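Local coordinates for adenosine kinase (PDB 3UBO), which probably phosphorylates adenosine with ATP as donor and binds adenosine and ADP in neighbouring sites of a pfkB-type kinase fold, at residues S152-F157 and G289-R294; L243-L248 and A284-G289; S253-G258 and D280-G285; E260-G265 and E298-G303. All blocks are in the same frame, centred on the assembly; numbering follows the deposited sequence.

Contact 1: S152-F157 and G289-R294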
loop_
_atom_site.group_PDB
_atom_site.type_symbol
_atom_site.label_atom_id
_atom_site.label_comp_id
_atom_site.label_asym_id
_atom_site.label_seq_id
_atom_site.Cartn_x
_atom_site.Cartn_y
_atom_site.Cartn_z
ATOM N N SER A 152 18.549 6.392 -24.893
ATOM C CA SER A 152 17.372 6.978 -24.269
ATOM C C SER A 152 17.202 8.415 -24.690
ATOM O O SER A 152 18.134 9.242 -24.521
ATOM C CB SER A 152 17.425 6.828 -22.731
ATOM O OG SER A 152 17.255 5.468 -22.377
ATOM N N LYS A 153 15.989 8.700 -25.194
ATOM C CA LYS A 153 15.708 9.978 -25.842
ATOM C C LYS A 153 15.896 11.133 -24.865
ATOM O O LYS A 153 16.705 12.043 -25.074
ATOM C CB LYS A 153 14.312 10.010 -26.512
ATOM C CG LYS A 153 14.041 8.924 -27.614
ATOM C CD LYS A 153 12.804 9.326 -28.479
ATOM C CE LYS A 153 12.097 8.152 -29.124
ATOM N NZ LYS A 153 11.059 8.645 -30.124
ATOM N N VAL A 154 15.123 11.090 -23.789
ATOM C CA VAL A 154 15.415 11.954 -22.674
ATOM C C VAL A 154 16.089 11.244 -21.498
ATOM O O VAL A 154 15.864 10.047 -21.251
ATOM C CB VAL A 154 14.231 12.675 -22.227
ATOM C CG1 VAL A 154 14.678 13.673 -21.216
ATOM C CG2 VAL A 154 13.685 13.426 -23.414
ATOM N N THR A 155 16.968 11.967 -20.820
ATOM C CA THR A 155 17.410 11.559 -19.493
ATOM C C THR A 155 16.848 12.599 -18.474
ATOM O O THR A 155 16.956 13.843 -18.652
ATOM C CB THR A 155 18.984 11.271 -19.441
ATOM O OG1 THR A 155 19.326 10.118 -20.251
ATOM C CG2 THR A 155 19.501 11.036 -18.000
ATOM N N TYR A 156 16.158 12.089 -17.453
ATOM C CA TYR A 156 15.540 12.975 -16.474
ATOM C C TYR A 156 15.952 12.588 -15.066
ATOM O O TYR A 156 16.067 11.382 -14.762
ATOM C CB TYR A 156 14.076 12.847 -16.646
ATOM C CG TYR A 156 13.181 13.525 -15.636
ATOM C CD1 TYR A 156 12.852 14.871 -15.765
ATOM C CD2 TYR A 156 12.606 12.807 -14.598
ATOM C CE1 TYR A 156 11.995 15.495 -14.882
ATOM C CE2 TYR A 156 11.708 13.429 -13.700
ATOM C CZ TYR A 156 11.395 14.780 -13.841
ATOM O OH TYR A 156 10.503 15.413 -12.962
ATOM N N PHE A 157 16.195 13.607 -14.229
ATOM C CA PHE A 157 16.806 13.416 -12.900
ATOM C C PHE A 157 16.355 14.488 -11.919
ATOM O O PHE A 157 16.045 15.620 -12.325
ATOM C CB PHE A 157 18.363 13.445 -12.992
ATOM C CG PHE A 157 18.939 14.849 -13.251
ATOM C CD1 PHE A 157 19.160 15.305 -14.556
ATOM C CD2 PHE A 157 19.195 15.725 -12.191
ATOM C CE1 PHE A 157 19.637 16.587 -14.794
ATOM C CE2 PHE A 157 19.674 17.007 -12.413
ATOM C CZ PHE A 157 19.897 17.440 -13.719
ATOM N N GLY A 289 4.358 12.213 -24.119
ATOM C CA GLY A 289 3.938 12.977 -25.275
ATOM C C GLY A 289 5.156 13.412 -26.083
ATOM O O GLY A 289 5.359 13.027 -27.241
ATOM N N TYR A 290 5.974 14.216 -25.431
ATOM C CA TYR A 290 7.208 14.730 -25.994
ATOM C C TYR A 290 8.179 13.748 -26.737
ATOM O O TYR A 290 8.903 14.157 -27.638
ATOM C CB TYR A 290 7.936 15.436 -24.882
ATOM C CG TYR A 290 9.071 16.249 -25.362
ATOM C CD1 TYR A 290 8.874 17.589 -25.731
ATOM C CD2 TYR A 290 10.365 15.689 -25.461
ATOM C CE1 TYR A 290 9.951 18.378 -26.168
ATOM C CE2 TYR A 290 11.434 16.444 -25.908
ATOM C CZ TYR A 290 11.238 17.788 -26.265
ATOM O OH TYR A 290 12.303 18.541 -26.712
ATOM N N THR A 291 8.202 12.479 -26.351
ATOM C CA THR A 291 9.102 11.513 -26.998
ATOM C C THR A 291 8.362 10.621 -28.001
ATOM O O THR A 291 8.936 9.667 -28.561
ATOM C CB THR A 291 9.974 10.652 -25.994
ATOM O OG1 THR A 291 9.184 9.629 -25.353
ATOM C CG2 THR A 291 10.703 11.547 -24.974
ATOM N N SER A 292 7.101 10.938 -28.246
ATOM C CA SER A 292 6.490 10.409 -29.442
ATOM C C SER A 292 6.002 11.588 -30.310
ATOM O O SER A 292 4.908 11.568 -30.854
ATOM C CB SER A 292 5.406 9.397 -29.099
ATOM O OG SER A 292 4.552 9.938 -28.122
ATOM N N GLY A 293 6.856 12.613 -30.402
ATOM C CA GLY A 293 6.554 13.887 -31.027
ATOM C C GLY A 293 5.100 14.318 -30.966
ATOM O O GLY A 293 4.243 13.780 -31.692
ATOM N N ARG A 294 4.822 15.308 -30.111
ATOM C CA ARG A 294 3.481 15.846 -29.920
ATOM C C ARG A 294 3.541 17.325 -29.514
ATOM O O ARG A 294 4.553 17.821 -29.070
ATOM C CB ARG A 294 2.714 15.037 -28.882
ATOM C CG ARG A 294 2.306 13.648 -29.326
ATOM C CD ARG A 294 1.465 13.010 -28.281
ATOM N NE ARG A 294 1.704 11.585 -28.252
ATOM C CZ ARG A 294 0.783 10.650 -28.517
ATOM N NH1 ARG A 294 -0.487 11.001 -28.820
ATOM N NH2 ARG A 294 1.139 9.348 -28.453
#
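With CG turned anti to its carbonyl carbon (chi1 -59°) and the rest of the chain drawn out straight, Lys-153 reaches across to Thr-291, while Val-154 sets its CG2 branch, also anti to its own carbonyl carbon, toward the same threonine. The ammonium group ends at the backbone oxygen: Lys-153 NZ donates to Thr-291 O over 2.8 Å. The bond bends to 151° at the oxygen, the donor being tilted 24° from the carbonyl plane. Along the way the lysine methylenes pass the threonine, with Lys-153 CD 4.0 Å from Thr-291 CB. On the apolar side the valine and threonine side chains cross obliquely, methyl on methyl, Val-154 CG2 lying 3.9 Å from Thr-291 CG2; Val-154 also rests on Ala-186 of strand 184-188. Thr-291 can offer its methyl because its hydroxyl is occupied on the helix, where OG1 hydrogen-bonds to Leu-287 O. In the Rossmann-like alpha/beta fold of the ribokinase (pfkB) family, this is where the C-terminal end of helix 278-290 comes down on the beginning of strand 152-158, which runs inside the parallel sheet between strands 6-11 and 184-188. Thr-291 is the first residue to leave helical conformation, and the ammonium group sits beside the carbonyl end of the helix, where the helix dipole would probably favour a positive charge. A long, weak ion pair with Asp-7 gives Lys-153 NZ a second partner. Just past Thr-291 the turn is tied back by the backbone bond from Ser-292 N to Gly-289 O.

Contact 2: L243-L248 and A284-G289. With ADP (adenosine-5'-diphosphate), chain D.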
loop_
_atom_site.group_PDB
_atom_site.type_symbol
_atom_site.label_atom_id
_atom_site.label_comp_id
_atom_site.label_asym_id
_atom_site.label_seq_id
_atom_site.Cartn_x
_atom_site.Cartn_y
_atom_site.Cartn_z
ATOM N N LEU A 243 13.445 24.479 -23.055
ATOM C CA LEU A 243 12.064 24.107 -22.765
ATOM C C LEU A 243 11.878 24.016 -21.229
ATOM O O LEU A 243 12.756 23.513 -20.496
ATOM C CB LEU A 243 11.765 22.753 -23.440
ATOM C CG LEU A 243 10.308 22.311 -23.410
ATOM C CD1 LEU A 243 9.453 23.534 -23.705
ATOM C CD2 LEU A 243 10.026 21.132 -24.371
ATOM N N ALA A 244 10.739 24.500 -20.749
ATOM C CA ALA A 244 10.440 24.507 -19.319
ATOM C C ALA A 244 8.899 24.482 -18.956
ATOM O O ALA A 244 8.185 25.482 -19.064
ATOM C CB ALA A 244 11.133 25.683 -18.678
ATOM N N ALA A 245 8.427 23.317 -18.512
ATOM C CA ALA A 245 7.070 23.110 -18.017
ATOM C C ALA A 245 6.872 23.478 -16.513
ATOM O O ALA A 245 7.666 23.060 -15.660
ATOM C CB ALA A 245 6.658 21.659 -18.285
ATOM N N VAL A 246 5.813 24.241 -16.202
ATOM C CA VAL A 246 5.541 24.643 -14.826
ATOM C C VAL A 246 4.144 24.241 -14.317
ATOM O O VAL A 246 3.128 24.751 -14.799
ATOM C CB VAL A 246 5.773 26.142 -14.668
ATOM C CG1 VAL A 246 5.271 26.631 -13.332
ATOM C CG2 VAL A 246 7.232 26.412 -14.826
ATOM N N THR A 247 4.073 23.343 -13.330
ATOM C CA THR A 247 2.772 22.939 -12.785
ATOM C C THR A 247 2.115 24.016 -11.905
ATOM O O THR A 247 2.743 24.668 -11.091
ATOM C CB THR A 247 2.834 21.544 -12.090
ATOM O OG1 THR A 247 3.798 21.573 -11.028
ATOM C CG2 THR A 247 3.184 20.419 -13.079
ATOM N N LEU A 248 0.814 24.193 -12.112
ATOM C CA LEU A 248 -0.008 25.206 -11.410
ATOM C C LEU A 248 -1.133 24.565 -10.593
ATOM O O LEU A 248 -2.242 25.087 -10.534
ATOM C CB LEU A 248 -0.637 26.170 -12.413
ATOM C CG LEU A 248 0.265 26.990 -13.349
ATOM C CD1 LEU A 248 -0.536 27.567 -14.559
ATOM C CD2 LEU A 248 1.065 28.063 -12.563
ATOM N N ALA A 284 5.588 12.752 -16.288
ATOM C CA ALA A 284 5.626 11.459 -16.917
ATOM C C ALA A 284 4.785 11.491 -18.156
ATOM O O ALA A 284 5.157 10.963 -19.173
ATOM C CB ALA A 284 5.118 10.421 -16.001
ATOM N N GLY A 285 3.629 12.109 -18.056
ATOM C CA GLY A 285 2.737 12.169 -19.178
ATOM C C GLY A 285 3.314 13.092 -20.206
ATOM O O GLY A 285 3.325 12.803 -21.384
ATOM N N PHE A 286 3.811 14.218 -19.750
ATOM C CA PHE A 286 4.365 15.154 -20.681
ATOM C C PHE A 286 5.473 14.546 -21.561
ATOM O O PHE A 286 5.518 14.720 -22.743
ATOM C CB PHE A 286 4.834 16.327 -19.878
ATOM C CG PHE A 286 5.407 17.383 -20.680
ATOM C CD1 PHE A 286 6.488 17.132 -21.499
ATOM C CD2 PHE A 286 4.879 18.658 -20.634
ATOM C CE1 PHE A 286 7.063 18.159 -22.279
ATOM C CE2 PHE A 286 5.426 19.705 -21.422
ATOM C CZ PHE A 286 6.535 19.437 -22.236
ATOM N N LEU A 287 6.346 13.774 -20.969
ATOM C CA LEU A 287 7.463 13.222 -21.692
ATOM C C LEU A 287 7.022 12.037 -22.554
ATOM O O LEU A 287 7.698 11.680 -23.553
ATOM C CB LEU A 287 8.577 12.785 -20.728
ATOM C CG LEU A 287 9.283 13.812 -19.824
ATOM C CD1 LEU A 287 10.442 13.176 -19.036
ATOM C CD2 LEU A 287 9.793 15.049 -20.545
ATOM N N PHE A 288 5.924 11.404 -22.160
ATOM C CA PHE A 288 5.362 10.353 -22.986
ATOM C C PHE A 288 4.890 11.010 -24.262
ATOM O O PHE A 288 4.955 10.420 -25.336
ATOM C CB PHE A 288 4.108 9.750 -22.360
ATOM C CG PHE A 288 3.398 8.800 -23.269
ATOM C CD1 PHE A 288 3.971 7.577 -23.595
ATOM C CD2 PHE A 288 2.153 9.124 -23.794
ATOM C CE1 PHE A 288 3.310 6.690 -24.436
ATOM C CE2 PHE A 288 1.467 8.228 -24.634
ATOM C CZ PHE A 288 2.049 7.025 -24.975
ATOM N N GLY A 289 4.358 12.213 -24.119
ATOM C CA GLY A 289 3.938 12.977 -25.275
ATOM C C GLY A 289 5.156 13.412 -26.083
ATOM O O GLY A 289 5.359 13.027 -27.241
HETATM P PB ADP D . 3.414 19.691 -7.076
HETATM O O1B ADP D . 3.944 20.330 -5.639
HETATM O O2B ADP D . 4.577 19.411 -8.252
HETATM O O3B ADP D . 2.676 18.421 -6.849
HETATM P PA ADP D . 1.163 21.326 -8.431
HETATM O O1A ADP D . 0.298 22.258 -7.383
HETATM O O2A ADP D . 1.584 22.136 -9.575
HETATM O O3A ADP D . 2.447 21.022 -7.378
HETATM O "O5'" ADP D . 0.364 19.985 -9.053
HETATM C "C5'" ADP D . 1.007 19.165 -10.021
HETATM C "C4'" ADP D . 0.020 18.648 -11.118
HETATM O "O4'" ADP D . -1.027 17.644 -10.713
HETATM C "C3'" ADP D . -0.898 19.745 -11.878
HETATM O "O3'" ADP D . -0.309 20.654 -12.790
HETATM C "C2'" ADP D . -2.197 19.024 -12.219
HETATM O "O2'" ADP D . -2.374 18.382 -13.490
HETATM C "C1'" ADP D . -2.332 18.186 -10.979
HETATM N N9 ADP D . -2.967 18.896 -9.826
HETATM C C8 ADP D . -2.368 19.444 -8.714
HETATM N N7 ADP D . -3.384 20.032 -7.849
HETATM C C5 ADP D . -4.645 19.846 -8.484
HETATM C C6 ADP D . -6.021 20.201 -8.083
HETATM N N6 ADP D . -6.262 20.858 -6.784
HETATM N N1 ADP D . -7.061 19.860 -8.891
HETATM C C2 ADP D . -6.847 19.169 -10.096
HETATM N N3 ADP D . -5.509 18.828 -10.514
HETATM C C4 ADP D . -4.433 19.153 -9.692
#
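Phe-286 packs its ring against Ala-245 and Leu-243, joining helix 278-290 to the edge of the parallel sheet in the ribokinase-like alpha/beta core. The closer half of the contact is at Ala-245, whose CB lies 3.9 Å from Phe-286 CE2 and comes at the ring obliquely. With CG anti to the backbone N (chi1 -179°), the phenyl group stands out from the helix toward the strand. Leu-243 gives a looser touch: its CD2 methyl sits at the ring edge, near the ring plane, 4.4 Å from Phe-286 CZ. Phe-215 of the adjoining strand meets the same ring edge-to-face, and Val-255 also lies against it, so the phenyl group is buried among apolar neighbours.

Further along, segment 243-248 parts from the helix segment and turns to the nucleotide. Thr-247, like Leu-248, belongs to the ADP pocket. Its OG1 lies near Ala-216 O, a weak hydrogen bond at most; the approach of OG1 to ADP O2A is doubtful, because that phosphate oxygen is modelled too close to the residue. A glycine in place of Thr-247 would probably open a gap in the wall of the ADP pocket, since the methyl that lies against the ribose and Tyr-282 would be gone. That methyl keeps to the sugar, with Thr-247 CG2 3.5 Å from ADP O3'.

Contact 3: S253-G258 and D280-G285. With ADN (adenosine), chain C.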
loop_
_atom_site.group_PDB
_atom_site.type_symbol
_atom_site.label_atom_id
_atom_site.label_comp_id
_atom_site.label_asym_id
_atom_site.label_seq_id
_atom_site.Cartn_x
_atom_site.Cartn_y
_atom_site.Cartn_z
ATOM N N SER A 253 -1.302 23.730 -16.175
ATOM C CA SER A 253 0.136 23.958 -16.496
ATOM C C SER A 253 0.407 25.206 -17.354
ATOM O O SER A 253 -0.483 25.688 -18.041
ATOM C CB SER A 253 0.753 22.725 -17.196
ATOM O OG SER A 253 0.611 22.821 -18.614
ATOM N N VAL A 254 1.640 25.718 -17.323
ATOM C CA VAL A 254 2.084 26.715 -18.301
ATOM C C VAL A 254 3.483 26.420 -18.825
ATOM O O VAL A 254 4.476 26.777 -18.184
ATOM C CB VAL A 254 2.052 28.161 -17.758
ATOM C CG1 VAL A 254 2.788 28.271 -16.454
ATOM C CG2 VAL A 254 2.599 29.122 -18.806
ATOM N N VAL A 255 3.580 25.768 -19.983
ATOM C CA VAL A 255 4.874 25.524 -20.613
ATOM C C VAL A 255 5.488 26.779 -21.274
ATOM O O VAL A 255 4.815 27.618 -21.763
ATOM C CB VAL A 255 4.778 24.343 -21.579
ATOM C CG1 VAL A 255 6.160 23.984 -22.184
ATOM C CG2 VAL A 255 4.227 23.144 -20.850
ATOM N N VAL A 256 6.798 26.906 -21.258
ATOM C CA VAL A 256 7.467 28.131 -21.705
ATOM C C VAL A 256 8.648 27.805 -22.673
ATOM O O VAL A 256 9.450 26.897 -22.395
ATOM C CB VAL A 256 7.903 28.975 -20.470
ATOM C CG1 VAL A 256 9.132 29.748 -20.752
ATOM C CG2 VAL A 256 6.761 29.886 -20.021
ATOM N N ARG A 257 8.670 28.511 -23.830
ATOM C CA ARG A 257 9.674 28.403 -24.933
ATOM C C ARG A 257 9.851 29.779 -25.586
ATOM O O ARG A 257 9.010 30.202 -26.418
ATOM C CB ARG A 257 9.232 27.396 -25.987
ATOM C CG ARG A 257 10.343 26.975 -26.839
ATOM C CD ARG A 257 10.184 25.538 -27.250
ATOM N NE ARG A 257 9.026 25.341 -28.130
ATOM C CZ ARG A 257 8.742 24.183 -28.751
ATOM N NH1 ARG A 257 9.532 23.100 -28.577
ATOM N NH2 ARG A 257 7.667 24.108 -29.544
ATOM N N GLY A 258 10.918 30.474 -25.177
ATOM C CA GLY A 258 11.085 31.898 -25.428
ATOM C C GLY A 258 9.945 32.795 -24.939
ATOM O O GLY A 258 9.867 33.130 -23.742
ATOM N N ASP A 280 5.198 14.492 -10.395
ATOM C CA ASP A 280 5.968 13.408 -10.941
ATOM C C ASP A 280 5.238 12.801 -12.095
ATOM O O ASP A 280 5.832 12.331 -13.025
ATOM C CB ASP A 280 6.206 12.313 -9.912
ATOM C CG ASP A 280 6.913 12.793 -8.708
ATOM O OD1 ASP A 280 7.472 13.886 -8.751
ATOM O OD2 ASP A 280 6.897 12.077 -7.709
ATOM N N LEU A 281 3.929 12.778 -12.022
ATOM C CA LEU A 281 3.179 12.130 -13.064
ATOM C C LEU A 281 2.729 13.116 -14.102
ATOM O O LEU A 281 2.301 12.751 -15.166
ATOM C CB LEU A 281 2.026 11.353 -12.471
ATOM C CG LEU A 281 2.434 9.902 -12.397
ATOM C CD1 LEU A 281 2.662 9.442 -11.018
ATOM C CD2 LEU A 281 1.485 9.036 -13.104
ATOM N N TYR A 282 2.854 14.386 -13.784
ATOM C CA TYR A 282 2.644 15.392 -14.773
ATOM C C TYR A 282 3.755 15.332 -15.814
ATOM O O TYR A 282 3.531 15.414 -17.008
ATOM C CB TYR A 282 2.645 16.746 -14.134
ATOM C CG TYR A 282 2.525 17.823 -15.155
ATOM C CD1 TYR A 282 3.633 18.343 -15.769
ATOM C CD2 TYR A 282 1.296 18.300 -15.527
ATOM C CE1 TYR A 282 3.512 19.315 -16.691
ATOM C CE2 TYR A 282 1.173 19.258 -16.440
ATOM C CZ TYR A 282 2.274 19.766 -17.023
ATOM O OH TYR A 282 2.120 20.742 -17.954
ATOM N N ALA A 283 4.965 15.177 -15.332
ATOM C CA ALA A 283 6.108 15.098 -16.172
ATOM C C ALA A 283 6.145 13.780 -16.884
ATOM O O ALA A 283 6.691 13.682 -17.943
ATOM C CB ALA A 283 7.320 15.258 -15.345
ATOM N N ALA A 284 5.588 12.752 -16.288
ATOM C CA ALA A 284 5.626 11.459 -16.917
ATOM C C ALA A 284 4.785 11.491 -18.156
ATOM O O ALA A 284 5.157 10.963 -19.173
ATOM C CB ALA A 284 5.118 10.421 -16.001
ATOM N N GLY A 285 3.629 12.109 -18.056
ATOM C CA GLY A 285 2.737 12.169 -19.178
ATOM C C GLY A 285 3.314 13.092 -20.206
ATOM O O GLY A 285 3.325 12.803 -21.384
HETATM O "O5'" ADN C . 6.801 14.070 -5.076
HETATM C "C5'" ADN C . 6.295 12.697 -4.877
HETATM C "C4'" ADN C . 7.368 11.688 -4.341
HETATM O "O4'" ADN C . 8.487 12.326 -3.715
HETATM C "C3'" ADN C . 7.112 10.394 -3.406
HETATM O "O3'" ADN C . 6.535 9.187 -3.841
HETATM C "C2'" ADN C . 8.503 10.199 -2.713
HETATM O "O2'" ADN C . 9.058 8.868 -2.771
HETATM C "C1'" ADN C . 9.298 11.263 -3.360
HETATM N N9 ADN C . 10.351 11.794 -2.443
HETATM C C8 ADN C . 10.278 12.345 -1.131
HETATM N N7 ADN C . 11.552 12.842 -0.748
HETATM C C5 ADN C . 12.408 12.603 -1.838
HETATM C C6 ADN C . 13.794 12.853 -2.041
HETATM N N6 ADN C . 14.602 13.503 -1.045
HETATM N N1 ADN C . 14.370 12.471 -3.307
HETATM C C2 ADN C . 13.562 11.856 -4.317
HETATM N N3 ADN C . 12.180 11.590 -4.157
HETATM C C4 ADN C . 11.644 11.958 -2.900
#
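Ser-253 of the hairpin strand meets helix 278-290 at Tyr-282, and the helix residues before and after that ring turn to other neighbours. Asp-280 comes first and faces the adenosine: its OD2 stands 3.3 Å from ADN O5', while Ser-62 OG bonds to OD1 and Asn-65 ND2 to OD2, fixing the rotation of the carboxylate. Replacing it with an alanine is likely to leave Ser-62 and Asn-65 without their shared acceptor group and the 5'-hydroxyl without the carboxylate beside it. Leu-281 leans on Pro-318. Tyr-282 then swings its ring to the hairpin, CG anti to the backbone N (chi1 176°); Tyr-282 OH is modelled 2.7 Å from Ser-253 OG, a spacing not to be relied on, since the same oxygen also crowds the serine CB. The Val-255 CG2 methyl is a more distant neighbour, 4.3 Å from Tyr-282 OH. Beside the ring lies the methyl of Thr-247, and the bound ADP is about 4 Å from the tyrosine side chain. Ala-283 touches Tyr-156 of the central sheet. The segment ends with the ordinary helical bond from Gly-285 N to Leu-281 O.

Tyr-282 is thus part of the ADP pocket and Asp-280 of the adenosine pocket. Asp-280 ends the DTTGAGD signature of the pfkB kinases, whose final aspartate serves as the catalytic base in relatives; its place beside the 5'-hydroxyl is consistent with that role.

Contact 4: E260-G265 and E298-G303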
loop_
_atom_site.group_PDB
_atom_site.type_symbol
_atom_site.label_atom_id
_atom_site.label_comp_id
_atom_site.label_asym_id
_atom_site.label_seq_id
_atom_site.Cartn_x
_atom_site.Cartn_y
_atom_site.Cartn_z
ATOM N N GLU A 260 6.789 32.127 -26.331
ATOM C CA GLU A 260 5.688 31.185 -26.543
ATOM C C GLU A 260 5.232 30.615 -25.191
ATOM O O GLU A 260 6.081 30.137 -24.440
ATOM C CB GLU A 260 6.176 30.038 -27.428
ATOM C CG GLU A 260 5.000 29.156 -27.851
ATOM C CD GLU A 260 5.423 27.943 -28.676
ATOM O OE1 GLU A 260 4.461 27.217 -29.112
ATOM O OE2 GLU A 260 6.688 27.743 -28.858
ATOM N N ARG A 261 3.945 30.661 -24.851
ATOM C CA ARG A 261 3.515 30.192 -23.529
ATOM C C ARG A 261 2.257 29.381 -23.665
ATOM O O ARG A 261 1.134 29.968 -23.671
ATOM C CB ARG A 261 3.217 31.357 -22.576
ATOM C CG ARG A 261 4.265 32.451 -22.490
ATOM C CD ARG A 261 4.312 32.996 -21.056
ATOM N NE ARG A 261 5.566 33.667 -20.676
ATOM C CZ ARG A 261 6.802 33.263 -20.989
ATOM N NH1 ARG A 261 7.035 32.150 -21.691
ATOM N NH2 ARG A 261 7.827 33.994 -20.581
ATOM N N VAL A 262 2.416 28.058 -23.783
ATOM C CA VAL A 262 1.269 27.133 -23.841
ATOM C C VAL A 262 0.609 26.904 -22.461
ATOM O O VAL A 262 1.118 26.107 -21.664
ATOM C CB VAL A 262 1.665 25.752 -24.427
ATOM C CG1 VAL A 262 0.425 24.828 -24.641
ATOM C CG2 VAL A 262 2.434 25.927 -25.712
ATOM N N ARG A 263 -0.521 27.584 -22.193
ATOM C CA ARG A 263 -1.337 27.345 -20.974
ATOM C C ARG A 263 -2.448 26.311 -21.177
ATOM O O ARG A 263 -3.460 26.660 -21.721
ATOM C CB ARG A 263 -1.955 28.658 -20.497
ATOM C CG ARG A 263 -0.932 29.716 -20.585
ATOM C CD ARG A 263 -1.363 30.973 -19.962
ATOM N NE ARG A 263 -0.177 31.702 -19.536
ATOM C CZ ARG A 263 -0.167 32.957 -19.083
ATOM N NH1 ARG A 263 -1.317 33.661 -19.003
ATOM N NH2 ARG A 263 1.001 33.499 -18.695
ATOM N N VAL A 264 -2.255 25.058 -20.778
ATOM C CA VAL A 264 -3.296 24.041 -20.749
ATOM C C VAL A 264 -3.806 23.831 -19.307
ATOM O O VAL A 264 -3.023 23.669 -18.347
ATOM C CB VAL A 264 -2.819 22.684 -21.348
ATOM C CG1 VAL A 264 -3.898 21.597 -21.224
ATOM C CG2 VAL A 264 -2.300 22.862 -22.800
ATOM N N GLY A 265 -5.121 23.808 -19.143
ATOM C CA GLY A 265 -5.716 23.708 -17.817
ATOM C C GLY A 265 -5.910 22.298 -17.272
ATOM O O GLY A 265 -5.715 21.292 -17.980
ATOM N N GLU A 298 -0.582 19.193 -26.637
ATOM C CA GLU A 298 -1.033 17.848 -26.318
ATOM C C GLU A 298 -0.106 17.230 -25.268
ATOM O O GLU A 298 -0.350 16.144 -24.709
ATOM C CB GLU A 298 -1.023 17.003 -27.575
ATOM C CG GLU A 298 -2.123 15.919 -27.666
ATOM C CD GLU A 298 -1.877 15.003 -28.891
ATOM O OE1 GLU A 298 -1.259 15.512 -29.897
ATOM O OE2 GLU A 298 -2.261 13.786 -28.844
ATOM N N CYS A 299 0.987 17.926 -25.016
ATOM C CA CYS A 299 1.929 17.495 -23.992
ATOM C C CYS A 299 1.348 17.960 -22.652
ATOM O O CYS A 299 1.097 17.119 -21.784
ATOM C CB CYS A 299 3.390 17.984 -24.240
ATOM S SG CYS A 299 4.516 16.835 -25.146
ATOM N N SER A 300 1.098 19.263 -22.474
ATOM C CA SER A 300 0.570 19.690 -21.205
ATOM C C SER A 300 -0.640 18.813 -20.896
ATOM O O SER A 300 -0.919 18.510 -19.748
ATOM C CB SER A 300 0.147 21.141 -21.242
ATOM O OG SER A 300 1.221 21.976 -21.502
ATOM N N LYS A 301 -1.361 18.390 -21.921
ATOM C CA LYS A 301 -2.636 17.703 -21.663
ATOM C C LYS A 301 -2.292 16.373 -21.028
ATOM O O LYS A 301 -2.862 15.992 -20.007
ATOM C CB LYS A 301 -3.535 17.538 -22.923
ATOM C CG LYS A 301 -4.354 18.786 -23.283
ATOM C CD LYS A 301 -5.165 18.566 -24.566
ATOM C CE LYS A 301 -5.652 19.891 -25.239
ATOM N NZ LYS A 301 -6.945 20.627 -24.736
ATOM N N LEU A 302 -1.321 15.682 -21.619
ATOM C CA LEU A 302 -0.953 14.372 -21.107
ATOM C C LEU A 302 -0.446 14.544 -19.672
ATOM O O LEU A 302 -0.637 13.672 -18.830
ATOM C CB LEU A 302 0.054 13.711 -22.013
ATOM C CG LEU A 302 -0.690 12.999 -23.122
ATOM C CD1 LEU A 302 0.252 12.709 -24.252
ATOM C CD2 LEU A 302 -1.372 11.720 -22.591
ATOM N N GLY A 303 0.120 15.722 -19.408
ATOM C CA GLY A 303 0.552 16.102 -18.084
ATOM C C GLY A 303 -0.560 16.055 -17.061
ATOM O O GLY A 303 -0.539 15.205 -16.147
#
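Ser-300 OG is held by two weak hydrogen bonds, to Leu-296 O one helical turn earlier and to Ser-253 OG on the neighbouring strand, and this leaves the serine CB to meet Val-264 across the contact. The hydroxyl lies anti to the carbonyl carbon and beside the backbone N (chi1 -62°), the setting that lets it turn back to its own helix. Against its methylene, Ser-300 CB, lie Val-264 CB at 3.3 Å and Val-264 CG2 at 3.4 Å. The other branch, Val-264 CG1, touches the next helix residue, 3.5 Å from Lys-301 CG; these two side chains cross at about a right angle. Only the aliphatic base of the lysine takes part here. Val-262 gives a lighter touch, its CG1 4.3 Å from Ser-300 OG.

Strand 260-264 forms a two-stranded antiparallel hairpin with strand 253-257, and helix 296-311 packs against it. The strand and helix segments run in roughly the same direction, 38° apart, and their axes come within 8.1 Å. The backbones are closest at Val-264 and Ser-300, where the CA atoms are 5.8 Å apart. Farther along the helix Val-264 also touches Asn-304, which hydrogen-bonds to ADP.

The Ser-300 hydroxyl is engaged, weakly, by its own helix and by the other strand of the hairpin. Between the two segments the contact is one of aliphatic carbons, the valine methine and methyls against the methylenes of Ser-300 and Lys-301. Strand and helix are thus held by apolar fit without a direct hydrogen bond, and that fit probably depends on the small serine at the closest approach.

Contacts 1, 2 and 3 share helix 278-290 and divide it along its length: contact 3 uses its first turns beside the nucleoside, contact 2 its later turns, contact 1 its C-terminal end. The centres of contacts 2 and 3 are only about 2 Å apart, and contact 4 lies about 7 Å from contact 3 and 15 Å from contact 1. In the chain, the loops closed by contacts 2 and 3 nest inside that of contact 1, whereas contact 4 crosses them by way of the following helix, 296-311. The central parallel sheet and the 253-264 hairpin are thereby joined to two consecutive helices beside the adenosine and ADP sites.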